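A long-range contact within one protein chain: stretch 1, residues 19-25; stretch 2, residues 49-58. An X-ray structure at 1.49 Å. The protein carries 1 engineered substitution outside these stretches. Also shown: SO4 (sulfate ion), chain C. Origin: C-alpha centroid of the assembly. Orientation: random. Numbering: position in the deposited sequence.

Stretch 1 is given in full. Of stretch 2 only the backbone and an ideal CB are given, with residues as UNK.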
# COMPACT_ATOMS: atom_id res chain seq x y z
N LYS A 19 17.49 8.61 6.75
CA LYS A 19 16.90 7.43 6.13
C LYS A 19 16.02 6.71 7.14
O LYS A 19 16.51 6.15 8.12
CB LYS A 19 17.95 6.49 5.51
CG LYS A 19 18.76 7.19 4.40
CD LYS A 19 19.96 6.39 3.98
CE LYS A 19 20.37 6.67 2.55
NZ LYS A 19 21.54 5.81 2.21
N LEU A 20 14.73 6.66 6.86
CA LEU A 20 13.77 6.13 7.82
C LEU A 20 13.01 4.97 7.18
O LEU A 20 12.51 5.12 6.06
CB LEU A 20 12.77 7.24 8.27
CG LEU A 20 11.73 6.81 9.30
CD1 LEU A 20 11.40 8.06 10.20
CD2 LEU A 20 10.47 6.28 8.64
N GLY A 21 12.92 3.85 7.88
CA GLY A 21 12.19 2.69 7.42
C GLY A 21 10.89 2.57 8.20
O GLY A 21 10.82 2.90 9.38
N CYS A 22 9.88 2.02 7.54
CA CYS A 22 8.59 1.86 8.19
C CYS A 22 7.83 0.70 7.57
O CYS A 22 8.00 0.41 6.39
CB CYS A 22 7.82 3.17 8.00
SG CYS A 22 6.25 3.29 8.96
N ILE A 23 7.03 0.00 8.39
CA ILE A 23 6.29 -1.19 7.94
C ILE A 23 5.05 -0.86 7.11
O ILE A 23 4.47 0.24 7.22
CB ILE A 23 5.89 -2.09 9.13
CG1 ILE A 23 5.03 -1.34 10.11
CG2 ILE A 23 7.20 -2.63 9.80
CD1 ILE A 23 4.46 -2.29 11.20
N PRO A 24 4.60 -1.81 6.28
CA PRO A 24 3.49 -1.50 5.36
C PRO A 24 2.17 -1.12 6.03
O PRO A 24 1.39 -0.43 5.38
CB PRO A 24 3.33 -2.80 4.56
CG PRO A 24 4.68 -3.41 4.60
CD PRO A 24 5.20 -3.12 6.00
N THR A 25 1.86 -1.57 7.26
CA THR A 25 0.58 -1.18 7.88
C THR A 25 0.70 0.10 8.70
O THR A 25 -0.26 0.45 9.43
CB THR A 25 0.00 -2.32 8.74
OG1 THR A 25 0.89 -2.65 9.82
CG2 THR A 25 -0.26 -3.55 7.86
N UNK A 49 12.80 7.57 2.54
CA UNK A 49 11.87 6.62 3.14
C UNK A 49 12.01 5.25 2.51
O UNK A 49 12.14 5.14 1.28
CB UNK A 49 10.43 7.12 3.00
N UNK A 50 11.94 4.21 3.33
CA UNK A 50 11.93 2.82 2.88
C UNK A 50 10.78 2.08 3.53
O UNK A 50 10.62 2.15 4.76
CB UNK A 50 13.26 2.13 3.20
N UNK A 51 9.95 1.41 2.74
CA UNK A 51 8.87 0.59 3.26
C UNK A 51 9.26 -0.87 3.07
O UNK A 51 9.63 -1.30 1.96
CB UNK A 51 7.54 0.91 2.57
N UNK A 52 9.17 -1.65 4.15
CA UNK A 52 9.59 -3.06 4.05
C UNK A 52 9.05 -3.76 5.29
O UNK A 52 8.55 -3.11 6.22
CB UNK A 52 11.11 -3.20 3.94
N UNK A 53 9.17 -5.11 5.27
CA UNK A 53 8.77 -5.99 6.38
C UNK A 53 9.66 -5.71 7.59
O UNK A 53 10.81 -5.31 7.44
CB UNK A 53 8.86 -7.46 5.98
N UNK A 54 9.15 -6.04 8.79
CA UNK A 54 9.93 -5.84 10.03
C UNK A 54 11.32 -6.48 9.96
O UNK A 54 12.33 -5.82 10.25
CB UNK A 54 9.17 -6.42 11.22
N UNK A 55 11.40 -7.75 9.57
CA UNK A 55 12.70 -8.39 9.57
C UNK A 55 13.65 -7.72 8.59
O UNK A 55 14.84 -7.57 8.88
CB UNK A 55 12.56 -9.88 9.23
N UNK A 56 13.16 -7.37 7.39
CA UNK A 56 14.02 -6.72 6.41
C UNK A 56 14.47 -5.34 6.89
O UNK A 56 15.62 -4.92 6.64
CB UNK A 56 13.29 -6.60 5.07
N UNK A 57 13.57 -4.62 7.56
CA UNK A 57 13.97 -3.30 8.06
C UNK A 57 15.03 -3.43 9.13
O UNK A 57 15.96 -2.61 9.18
CB UNK A 57 12.76 -2.54 8.61
N UNK A 58 14.89 -4.41 10.02
CA UNK A 58 15.89 -4.59 11.07
C UNK A 58 17.27 -4.93 10.48
O UNK A 58 18.31 -4.44 10.95
CB UNK A 58 15.44 -5.69 12.03
S SO4 C . 3.00 -5.29 8.58
O1 SO4 C . 4.20 -5.73 9.42
O2 SO4 C . 1.82 -5.97 9.17
O3 SO4 C . 2.94 -3.84 8.64
O4 SO4 C . 3.22 -5.71 7.22

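Residues 49-51 run parallel to the strand Leu20-Cys22 as its sheet neighbour. At position 49 the CA lies 3.3 Å from Leu20 O, a CA-H...O contact, and CA-to-CB points to the same face of the sheet as the side chains of Leu20 and Cys22. Leu20 offers a purely aliphatic surface here, so leucine, isoleucine, valine or methionine would suit. The residue is Leu49, with chi1 m and chi2 t; its end comes nearer to stretch 1 than its CB direction suggests, and its CD2 meets Leu20 CD2 at 3.9 Å.

Position 50 carries the polar backbone pairing. Its N donates to Leu20 O (2.9 Å) and its O accepts from Cys22 N (2.9 Å), the usual parallel pattern in which one residue bonds to the two flanking its partner. That partner, Gly21, has no side chain, and Gly21 CA approaches the position 50 O to 3.1 Å. CA-to-CB points to the face on which Gly21 leaves space, and stretch 1 offers no charge or side-chain polar group there; many residues would fit, long flexible ones included. The residue is Arg50, whose end leads away from stretch 1.

At position 51 CA-to-CB returns to the face of Leu20 and Cys22, while the CA makes a CA-H...O contact with Cys22 O (3.3 Å). An extended side chain could run on toward Pro24, where the Pro24 carbonyl would favour a donor or a water bridge; methionine, glutamine, glutamate or lysine are all plausible. Glu51 is found, with chi1 and chi2 both t. Its OE1 lies 3.5 Å from Pro24 CB, and one water donates to both Glu51 OE1 (2.8 Å) and Pro24 O (2.9 Å), spanning the acid and the carbonyl, which are both acceptors.

Position 52 ends the pairing: its N donates to Cys22 O at 3.3 Å, and its O receives a nearly straight CA-H...O contact from Ile23 CA (3.4 Å). CA-to-CB points away, so stretch 1 leaves the choice open, though a short acceptor could reach the backbone at the start of the following helix. Asp52 does this, its OD2 accepting from the N of position 53 at 2.8 Å.

Position 53 also points away, but just before a helix serine, threonine, aspartate or asparagine would serve as a cap. Thr53 does so: its OG1 accepts from the N of position 56 (3.1 Å).

At position 54 CA-to-CB points sideways, with Ile23 CG2 4.5 Å from the ideal CB; a small or beta-branched residue suits. Thr54 OG1 packs 3.5 Å from Ile23 CG2.

Positions 55 and 56 are out of reach and unconstrained by stretch 1. They are Thr55 and Asn56, the latter donating from ND2 to Asp52 OD2 (3.0 Å).

Position 57 points toward Gly21 and Cys22, favouring leucine, methionine or isoleucine. Leu57 brings CD2 to 3.9 Å from Gly21 CA and CD1 to 3.8 Å from Ile23 CG2. An ideal CB on Gly21 would clash with Leu57 CD2, at 2.8 Å.

Position 58, out of reach, is Leu58.

Stretch 2 (49-58) LREDTTTNLL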
# COMPACT_ATOMS: atom_id res chain seq x y z
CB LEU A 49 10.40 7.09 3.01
CG LEU A 49 10.10 8.40 3.73
CD1 LEU A 49 8.64 8.75 3.39
CD2 LEU A 49 10.20 8.16 5.21
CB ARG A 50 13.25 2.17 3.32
CG ARG A 50 13.25 0.65 3.27
CD ARG A 50 13.45 0.12 1.91
NE ARG A 50 14.60 0.78 1.29
CZ ARG A 50 15.89 0.50 1.56
NH1 ARG A 50 16.24 -0.46 2.44
NH2 ARG A 50 16.84 1.22 0.93
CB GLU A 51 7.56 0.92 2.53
CG GLU A 51 6.41 0.07 3.04
CD GLU A 51 5.06 0.43 2.41
OE1 GLU A 51 4.31 -0.53 2.09
OE2 GLU A 51 4.77 1.62 2.22
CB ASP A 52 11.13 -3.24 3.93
CG ASP A 52 11.55 -4.48 3.10
OD1 ASP A 52 12.71 -4.46 2.59
OD2 ASP A 52 10.76 -5.49 2.98
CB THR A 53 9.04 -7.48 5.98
OG1 THR A 53 10.48 -7.85 6.00
CG2 THR A 53 8.57 -7.79 4.76
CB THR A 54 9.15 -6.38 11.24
OG1 THR A 54 7.96 -5.63 11.40
CG2 THR A 54 9.97 -6.25 12.54
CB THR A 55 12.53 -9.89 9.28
OG1 THR A 55 11.68 -10.46 10.30
CG2 THR A 55 13.88 -10.61 9.26
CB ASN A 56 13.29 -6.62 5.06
CG ASN A 56 13.19 -7.98 4.35
OD1 ASN A 56 13.94 -8.90 4.66
ND2 ASN A 56 12.23 -8.11 3.42
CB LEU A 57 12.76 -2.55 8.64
CG LEU A 57 11.69 -2.10 7.63
CD1 LEU A 57 10.50 -1.49 8.38
CD2 LEU A 57 12.32 -1.11 6.65
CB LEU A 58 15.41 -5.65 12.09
CG LEU A 58 14.34 -5.08 13.06
CD1 LEU A 58 13.65 -6.26 13.75
CD2 LEU A 58 14.98 -4.11 14.08
O HOH W 1 1.51 -0.43 2.44
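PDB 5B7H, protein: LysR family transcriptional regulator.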